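Local coordinates for protein aldehyde dehydrogenase 12 (Zea mays, PDB 6D97) that oxidises L-glutamate gamma-semialdehyde to glutamate with NAD+ as the electron acceptor, the last step of proline catabolism in plants, at residues M269-G274 with L522-H527; P205-M210 with A512-P517. All coordinates share one frame; numbering follows the deposited sequence.

Interaction 1 (M269-G274 with L522-H527). With NAD (nicotinamide-adenine-dinucleotide), chain E.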
ATOM      1  N   MET A 269      -1.530   9.654  24.296  1.00 33.37           N
ATOM      2  CA  MET A 269      -0.252   9.285  23.706  1.00 32.06           C
ATOM      3  C   MET A 269       0.775  10.326  24.118  1.00 22.58           C
ATOM      4  O   MET A 269       0.461  11.514  24.199  1.00 25.50           O
ATOM      5  CB  MET A 269      -0.335   9.193  22.178  1.00 23.15           C
ATOM      6  CG  MET A 269       0.147   7.861  21.609  1.00 30.95           C
ATOM      7  SD  MET A 269       1.890   7.526  21.947  1.00 36.26           S
ATOM      8  CE  MET A 269       2.668   8.873  21.059  1.00 24.08           C
ATOM      9  N   THR A 270       1.998   9.879  24.389  1.00 26.31           N
ATOM     10  CA  THR A 270       3.097  10.781  24.712  1.00 31.55           C
ATOM     11  C   THR A 270       4.282  10.424  23.833  1.00 28.65           C
ATOM     12  O   THR A 270       4.760   9.285  23.865  1.00 27.45           O
ATOM     13  CB  THR A 270       3.487  10.700  26.191  1.00 26.35           C
ATOM     14  OG1 THR A 270       2.399  11.157  27.002  1.00 24.84           O
ATOM     15  CG2 THR A 270       4.706  11.566  26.466  1.00 26.79           C
ATOM     16  N   LEU A 271       4.737  11.384  23.035  1.00 26.16           N
ATOM     17  CA  LEU A 271       5.986  11.249  22.301  1.00 24.30           C
ATOM     18  C   LEU A 271       7.101  11.790  23.181  1.00 26.14           C
ATOM     19  O   LEU A 271       7.084  12.967  23.561  1.00 27.49           O
ATOM     20  CB  LEU A 271       5.931  12.001  20.970  1.00 24.76           C
ATOM     21  CG  LEU A 271       7.069  11.858  19.947  1.00 26.06           C
ATOM     22  CD1 LEU A 271       8.297  12.706  20.292  1.00 31.34           C
ATOM     23  CD2 LEU A 271       7.457  10.397  19.788  1.00 25.53           C
ATOM     24  N   PHE A 272       8.064  10.938  23.509  1.00 24.27           N
ATOM     25  CA  PHE A 272       9.239  11.369  24.245  1.00 25.95           C
ATOM     26  C   PHE A 272      10.488  11.148  23.409  1.00 27.21           C
ATOM     27  O   PHE A 272      10.712  10.048  22.893  1.00 28.68           O
ATOM     28  CB  PHE A 272       9.390  10.637  25.575  1.00 19.88           C
ATOM     29  CG  PHE A 272      10.646  11.002  26.305  1.00 27.23           C
ATOM     30  CD1 PHE A 272      10.706  12.165  27.051  1.00 26.07           C
ATOM     31  CD2 PHE A 272      11.775  10.204  26.219  1.00 33.55           C
ATOM     32  CE1 PHE A 272      11.859  12.520  27.709  1.00 31.27           C
ATOM     33  CE2 PHE A 272      12.932  10.551  26.877  1.00 29.66           C
ATOM     34  CZ  PHE A 272      12.975  11.710  27.622  1.00 22.91           C
ATOM     35  N   THR A 273      11.309  12.187  23.310  1.00 31.04           N
ATOM     36  CA  THR A 273      12.629  12.098  22.704  1.00 29.49           C
ATOM     37  C   THR A 273      13.634  12.652  23.700  1.00 31.04           C
ATOM     38  O   THR A 273      13.543  13.820  24.088  1.00 32.69           O
ATOM     39  CB  THR A 273      12.694  12.876  21.390  1.00 24.31           C
ATOM     40  OG1 THR A 273      11.666  12.411  20.507  1.00 29.32           O
ATOM     41  CG2 THR A 273      14.039  12.666  20.735  1.00 26.16           C
ATOM     42  N   GLY A 274      14.580  11.818  24.121  1.00 31.27           N
ATOM     43  CA  GLY A 274      15.563  12.260  25.099  1.00 23.04           C
ATOM     44  C   GLY A 274      16.372  11.098  25.639  1.00 28.23           C
ATOM     45  O   GLY A 274      16.561  10.085  24.958  1.00 27.45           O
ATOM     46  N   LEU A 522       2.191   5.918  12.308  1.00 19.49           N
ATOM     47  CA  LEU A 522       2.480   4.982  13.393  1.00 26.67           C
ATOM     48  C   LEU A 522       2.433   5.678  14.748  1.00 22.86           C
ATOM     49  O   LEU A 522       1.851   5.157  15.708  1.00 36.49           O
ATOM     50  CB  LEU A 522       3.848   4.335  13.177  1.00 27.49           C
ATOM     51  CG  LEU A 522       4.472   3.700  14.421  1.00 36.52           C
ATOM     52  CD1 LEU A 522       3.823   2.347  14.694  1.00 38.90           C
ATOM     53  CD2 LEU A 522       5.981   3.572  14.287  1.00 31.29           C
ATOM     54  N   VAL A 523       3.026   6.864  14.839  1.00 24.74           N
ATOM     55  CA  VAL A 523       3.200   7.512  16.133  1.00 22.52           C
ATOM     56  C   VAL A 523       1.917   8.195  16.590  1.00 22.26           C
ATOM     57  O   VAL A 523       1.590   8.184  17.782  1.00 31.05           O
ATOM     58  CB  VAL A 523       4.379   8.502  16.058  1.00 30.43           C
ATOM     59  CG1 VAL A 523       4.429   9.370  17.295  1.00 16.18           C
ATOM     60  CG2 VAL A 523       5.690   7.747  15.899  1.00 25.53           C
ATOM     61  N   TRP A 524       1.163   8.788  15.664  1.00 20.72           N
ATOM     62  CA  TRP A 524       0.112   9.733  16.020  1.00 24.14           C
ATOM     63  C   TRP A 524      -1.293   9.260  15.676  1.00 23.98           C
ATOM     64  O   TRP A 524      -2.238  10.052  15.758  1.00 26.82           O
ATOM     65  CB  TRP A 524       0.392  11.082  15.364  1.00 15.97           C
ATOM     66  CG  TRP A 524       1.586  11.725  15.968  1.00 24.08           C
ATOM     67  CD1 TRP A 524       2.743  12.088  15.334  1.00 21.15           C
ATOM     68  CD2 TRP A 524       1.765  12.043  17.350  1.00 30.17           C
ATOM     69  NE1 TRP A 524       3.622  12.632  16.240  1.00 24.20           N
ATOM     70  CE2 TRP A 524       3.046  12.617  17.483  1.00 23.90           C
ATOM     71  CE3 TRP A 524       0.960  11.910  18.490  1.00 22.04           C
ATOM     72  CZ2 TRP A 524       3.541  13.053  18.709  1.00 28.00           C
ATOM     73  CZ3 TRP A 524       1.451  12.341  19.702  1.00 22.07           C
ATOM     74  CH2 TRP A 524       2.731  12.909  19.803  1.00 22.41           C
ATOM     75  N   SER A 525      -1.460   7.994  15.308  1.00 18.40           N
ATOM     76  CA  SER A 525      -2.793   7.449  15.117  1.00 19.59           C
ATOM     77  C   SER A 525      -2.776   5.973  15.481  1.00 19.79           C
ATOM     78  O   SER A 525      -1.719   5.351  15.623  1.00 21.30           O
ATOM     79  CB  SER A 525      -3.292   7.653  13.682  1.00 20.26           C
ATOM     80  OG  SER A 525      -2.556   6.868  12.762  1.00 21.94           O
ATOM     81  N   CYS A 526      -3.972   5.426  15.649  1.00 25.56           N
ATOM     82  CA  CYS A 526      -4.170   4.009  15.889  1.00 22.22           C
ATOM     83  C   CYS A 526      -5.183   3.488  14.885  1.00 23.83           C
ATOM     84  O   CYS A 526      -5.906   4.255  14.246  1.00 23.04           O
ATOM     85  CB  CYS A 526      -4.651   3.738  17.321  1.00 21.51           C
ATOM     86  SG  CYS A 526      -6.170   4.598  17.773  1.00 31.24           S
ATOM     87  N   HIS A 527      -5.225   2.169  14.741  1.00 22.00           N
ATOM     88  CA  HIS A 527      -6.182   1.557  13.832  1.00 20.98           C
ATOM     89  C   HIS A 527      -7.571   1.552  14.456  1.00 24.62           C
ATOM     90  O   HIS A 527      -7.734   1.217  15.634  1.00 25.03           O
ATOM     91  CB  HIS A 527      -5.766   0.131  13.479  1.00 19.70           C
ATOM     92  CG  HIS A 527      -6.678  -0.530  12.495  1.00 25.77           C
ATOM     93  ND1 HIS A 527      -6.458  -0.493  11.134  1.00 24.18           N
ATOM     94  CD2 HIS A 527      -7.827  -1.225  12.669  1.00 29.04           C
ATOM     95  CE1 HIS A 527      -7.425  -1.148  10.515  1.00 29.11           C
ATOM     96  NE2 HIS A 527      -8.270  -1.599  11.424  1.00 28.81           N
TER
HETATM   97  PA  NAD E 601      16.505  14.229  28.730  0.70 41.48           P
HETATM   98  O1A NAD E 601      15.845  12.834  28.978  0.70 44.06           O
HETATM   99  O2A NAD E 601      17.383  14.806  29.727  0.70 42.74           O
HETATM  100  O5B NAD E 601      15.653  15.427  28.589  0.70 33.82           O
HETATM  101  C5B NAD E 601      14.831  15.568  27.455  0.70 25.30           C
HETATM  102  C4B NAD E 601      13.491  16.236  27.741  0.70 29.69           C
HETATM  103  O4B NAD E 601      12.679  15.485  28.626  0.70 31.80           O
HETATM  104  C3B NAD E 601      13.621  17.625  28.278  0.70 25.90           C
HETATM  105  O3B NAD E 601      12.656  18.447  27.746  0.70 20.41           O
HETATM  106  C2B NAD E 601      13.411  17.428  29.717  0.70 27.66           C
HETATM  107  O2B NAD E 601      12.938  18.579  30.306  0.70 25.50           O
HETATM  108  C1B NAD E 601      12.409  16.336  29.709  0.70 25.13           C
HETATM  109  N9A NAD E 601      12.341  15.545  30.919  0.70 23.84           N
HETATM  110  C8A NAD E 601      13.377  15.130  31.736  0.70 15.63           C
HETATM  111  N7A NAD E 601      12.881  14.391  32.734  0.70 26.23           N
HETATM  112  C5A NAD E 601      11.500  14.288  32.594  0.70 25.45           C
HETATM  113  C6A NAD E 601      10.490  13.665  33.302  0.70 30.42           C
HETATM  114  N6A NAD E 601      10.810  12.916  34.485  0.70 26.47           N
HETATM  115  N1A NAD E 601       9.217  13.759  32.890  0.70 28.10           N
HETATM  116  C2A NAD E 601       8.880  14.457  31.776  0.70 27.52           C
HETATM  117  N3A NAD E 601       9.844  15.083  31.053  0.70 30.40           N
HETATM  118  C4A NAD E 601      11.137  15.014  31.432  0.70 22.24           C
HETATM  119  O3  NAD E 601      17.380  14.420  27.566  0.70 46.70           O
HETATM  120  PN  NAD E 601      18.929  14.772  27.590  0.70 46.70           P
HETATM  121  O1N NAD E 601      19.346  14.581  26.086  0.70 43.12           O
HETATM  122  O2N NAD E 601      19.163  16.207  27.961  0.70 38.01           O
HETATM  123  O5D NAD E 601      19.768  13.853  28.436  0.70 43.72           O
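Strand 269-273 belongs to the five-stranded parallel sheet of the Rossmann-type NAD-binding domain, where it runs between strands 191-196 and 290-293, and one side of it is packed here against the last turn of helix 517-524. Side chains alternate along the strand: Met269 and Leu271 point toward the helix, whereas Phe272 serves the cofactor. Leu271, with CG anti to its backbone N (chi1 -172°), brings CB to 3.5 Å from CZ2 of Trp524, meeting the indole obliquely. Leu271 CD2 extends to 4.1 Å from CG1 of Val523. Met269 is bent at both chi2 and chi3, which folds its CE back to 3.9 Å from Trp524 CZ3; the same CE of Met269 also lies 3.5 Å from the carbonyl O of Val523. Val523 CG1 sits over one face of the Trp524 indole, 3.4 Å above the plane and offset toward the rim, so Val523 and Trp524 form a joint apolar surface. The indole has CG anti to its own carbonyl carbon, and its NE1 is hydrogen-bonded to Gln208 OE1 of helix 203-214. At the other end of the strand, Phe272 presents its ring edge to NAD: CE1 is 3.2 Å from the ribose O4B, and CZ is 3.4 Å from the phosphate oxygen O1A, which lies in the ring plane. Gly274 CA approaches the bridging pyrophosphate oxygen O3 of NAD at 3.7 Å. With no hydrogen bond between them, the two segments are held together by shape and apolar burial, while Phe272 of the same strand lies at the NAD ribose.

Interaction 2 (P205-M210 with A512-P517); sequences PLLQLM and AGIGTP
Helix 203-214 follows strand 191-196 in the Rossmann-type domain, and the irregular segment 512-517, which leads into helix 517-524, lies across one side of it. Gln208 carries the polar part of this contact. Its CB leaves the helix with CG anti to the carbonyl carbon (chi1 -59°), and Gln208 CG passes 3.9 Å from Ile514 CD1. A bend at chi2 (-75°) then turns the amide toward the loop, where CD of Gln208 lies 4.0 Å from Ile514 CG1. At the tip the two amide atoms divide their work. Gln208 NE2 donates to the carbonyl O of Gly513 over 3.1 Å, with an N-H...O angle of 153°; this oxygen is near the amide plane of Gln208, whereas NE2 stands above the carbonyl plane of Gly513 and not on a lone pair. OE1 is taken by the Trp524 indole, so both ends of the buried amide are engaged, which fixes its flip. Ile514 points toward the helix and crosses both Gln208 and Leu207 at about a right angle, its CG1 anti to the backbone N. The Ile514 branch reaches between them, its CG1 3.8 Å from Leu207 CB. Leu207 CD2 in turn rests 4.0 Å from Gly515 CA. Gly515 has a positive phi, and at its backbone angles a side chain would collide with the carbonyl O of Ile514; Thr516 next to it is the N-cap of the following helix, its OG1 hydrogen-bonded to Ala519 N. One water completes the join: it accepts from Gly515 N at 2.9 Å and donates weakly to Leu207 O.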
ATOM      1  N   PRO A 205      10.988  18.779  17.556  1.00 29.03           N
ATOM      2  CA  PRO A 205       9.657  19.207  18.027  1.00 27.80           C
ATOM      3  C   PRO A 205       8.705  19.614  16.912  1.00 29.40           C
ATOM      4  O   PRO A 205       7.515  19.285  16.986  1.00 24.21           O
ATOM      5  CB  PRO A 205       9.978  20.378  18.966  1.00 26.35           C
ATOM      6  CG  PRO A 205      11.342  20.815  18.595  1.00 20.25           C
ATOM      7  CD  PRO A 205      12.059  19.609  18.139  1.00 23.24           C
ATOM      8  N   LEU A 206       9.186  20.311  15.878  1.00 23.94           N
ATOM      9  CA  LEU A 206       8.288  20.742  14.806  1.00 18.67           C
ATOM     10  C   LEU A 206       7.689  19.551  14.069  1.00 25.74           C
ATOM     11  O   LEU A 206       6.484  19.527  13.790  1.00 23.16           O
ATOM     12  CB  LEU A 206       9.021  21.654  13.822  1.00 21.63           C
ATOM     13  CG  LEU A 206       8.251  21.993  12.539  1.00 22.98           C
ATOM     14  CD1 LEU A 206       7.026  22.836  12.854  1.00 20.86           C
ATOM     15  CD2 LEU A 206       9.136  22.689  11.516  1.00 21.86           C
ATOM     16  N   LEU A 207       8.515  18.551  13.750  1.00 21.60           N
ATOM     17  CA  LEU A 207       8.042  17.427  12.946  1.00 19.75           C
ATOM     18  C   LEU A 207       7.065  16.554  13.724  1.00 23.85           C
ATOM     19  O   LEU A 207       6.097  16.039  13.152  1.00 18.17           O
ATOM     20  CB  LEU A 207       9.228  16.601  12.449  1.00 18.81           C
ATOM     21  CG  LEU A 207       9.813  16.970  11.082  1.00 20.59           C
ATOM     22  CD1 LEU A 207      10.218  18.433  11.016  1.00 21.23           C
ATOM     23  CD2 LEU A 207      10.993  16.071  10.736  1.00 28.31           C
ATOM     24  N   GLN A 208       7.296  16.373  15.027  1.00 24.20           N
ATOM     25  CA  GLN A 208       6.344  15.616  15.833  1.00 16.87           C
ATOM     26  C   GLN A 208       5.098  16.440  16.130  1.00 20.09           C
ATOM     27  O   GLN A 208       3.988  15.896  16.195  1.00 17.03           O
ATOM     28  CB  GLN A 208       7.001  15.138  17.132  1.00 17.13           C
ATOM     29  CG  GLN A 208       8.230  14.255  16.939  1.00 28.62           C
ATOM     30  CD  GLN A 208       7.893  12.840  16.493  1.00 31.52           C
ATOM     31  OE1 GLN A 208       6.745  12.528  16.173  1.00 26.86           O
ATOM     32  NE2 GLN A 208       8.901  11.970  16.479  1.00 25.25           N
ATOM     33  N   LEU A 209       5.261  17.755  16.317  1.00 23.15           N
ATOM     34  CA  LEU A 209       4.110  18.626  16.545  1.00 20.31           C
ATOM     35  C   LEU A 209       3.151  18.586  15.364  1.00 23.56           C
ATOM     36  O   LEU A 209       1.941  18.394  15.540  1.00 24.13           O
ATOM     37  CB  LEU A 209       4.570  20.061  16.803  1.00 20.32           C
ATOM     38  CG  LEU A 209       3.466  21.118  16.823  1.00 28.62           C
ATOM     39  CD1 LEU A 209       2.583  20.913  18.044  1.00 27.95           C
ATOM     40  CD2 LEU A 209       4.061  22.516  16.811  1.00 21.51           C
ATOM     41  N   MET A 210       3.676  18.760  14.145  1.00 22.80           N
ATOM     42  CA  MET A 210       2.815  18.742  12.966  1.00 27.59           C
ATOM     43  C   MET A 210       2.215  17.362  12.746  1.00 23.16           C
ATOM     44  O   MET A 210       1.038  17.248  12.387  1.00 21.01           O
ATOM     45  CB  MET A 210       3.584  19.201  11.726  1.00 25.20           C
ATOM     46  CG  MET A 210       4.172  20.600  11.856  1.00 30.00           C
ATOM     47  SD  MET A 210       2.950  21.850  12.323  1.00 27.88           S
ATOM     48  CE  MET A 210       1.796  21.741  10.956  1.00 27.13           C
ATOM     49  N   ALA A 512       9.581   5.043  18.267  1.00 31.10           N
ATOM     50  CA  ALA A 512       8.995   6.100  17.463  1.00 31.07           C
ATOM     51  C   ALA A 512       9.786   6.292  16.175  1.00 37.37           C
ATOM     52  O   ALA A 512      10.969   5.956  16.080  1.00 38.87           O
ATOM     53  CB  ALA A 512       8.949   7.411  18.249  1.00 23.79           C
ATOM     54  N   GLY A 513       9.095   6.815  15.162  1.00 36.13           N
ATOM     55  CA  GLY A 513       9.722   7.361  13.984  1.00 21.73           C
ATOM     56  C   GLY A 513       9.435   8.849  13.906  1.00 27.02           C
ATOM     57  O   GLY A 513       8.710   9.412  14.731  1.00 23.74           O
ATOM     58  N   ILE A 514      10.025   9.482  12.896  1.00 24.82           N
ATOM     59  CA  ILE A 514       9.833  10.910  12.688  1.00 15.58           C
ATOM     60  C   ILE A 514      10.003  11.206  11.207  1.00 21.47           C
ATOM     61  O   ILE A 514      10.779  10.547  10.510  1.00 21.73           O
ATOM     62  CB  ILE A 514      10.814  11.733  13.559  1.00 22.48           C
ATOM     63  CG1 ILE A 514      10.476  13.223  13.504  1.00 31.63           C
ATOM     64  CG2 ILE A 514      12.257  11.492  13.127  1.00 20.33           C
ATOM     65  CD1 ILE A 514      11.272  14.059  14.493  1.00 24.05           C
ATOM     66  N   GLY A 515       9.244  12.187  10.719  1.00 23.36           N
ATOM     67  CA  GLY A 515       9.439  12.690   9.373  1.00 29.99           C
ATOM     68  C   GLY A 515       8.510  12.170   8.291  1.00 28.12           C
ATOM     69  O   GLY A 515       7.804  12.953   7.647  1.00 31.36           O
ATOM     70  N   THR A 516       8.508  10.855   8.077  1.00 29.19           N
ATOM     71  CA  THR A 516       7.835  10.252   6.936  1.00 29.10           C
ATOM     72  C   THR A 516       6.342  10.077   7.197  1.00 31.20           C
ATOM     73  O   THR A 516       5.890  10.126   8.345  1.00 21.91           O
ATOM     74  CB  THR A 516       8.463   8.897   6.605  1.00 21.35           C
ATOM     75  OG1 THR A 516       8.312   7.997   7.711  1.00 19.67           O
ATOM     76  CG2 THR A 516       9.928   9.059   6.291  1.00 20.14           C
ATOM     77  N   PRO A 517       5.546   9.887   6.137  1.00 34.85           N
ATOM     78  CA  PRO A 517       4.121   9.584   6.346  1.00 32.32           C
ATOM     79  C   PRO A 517       3.893   8.368   7.223  1.00 30.62           C
ATOM     80  O   PRO A 517       2.973   8.375   8.049  1.00 26.48           O
ATOM     81  CB  PRO A 517       3.601   9.360   4.921  1.00 35.69           C
ATOM     82  CG  PRO A 517       4.527  10.165   4.055  1.00 34.36           C
ATOM     83  CD  PRO A 517       5.872  10.106   4.715  1.00 26.21           C
TER
HETATM   84  O   HOH W   1       7.111  13.299  12.249  1.00 26.66           O

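How the interactions relate
From the N terminus the order is 205-210, 269-274, 512-517, 522-527, so the contacts alternate and cross: interaction 2 closes a loop of 301 residues and interaction 1, opened inside it, closes 247 residues just beyond its end. Both return the late segment around helix 517-524 to the NAD-binding domain, one to helix 203-214 and the other to strand 269-273. Their centres are 9 Å apart, and they touch directly. Leu271 CG packs on Gln208 CD at 3.7 Å, Leu271 CD2 lies 3.7 Å from Ala512 CB, and Val523 CG2 approaches Gly513 N at 3.6 Å. Helix, strand and returning chain thus share one continuous buried interface.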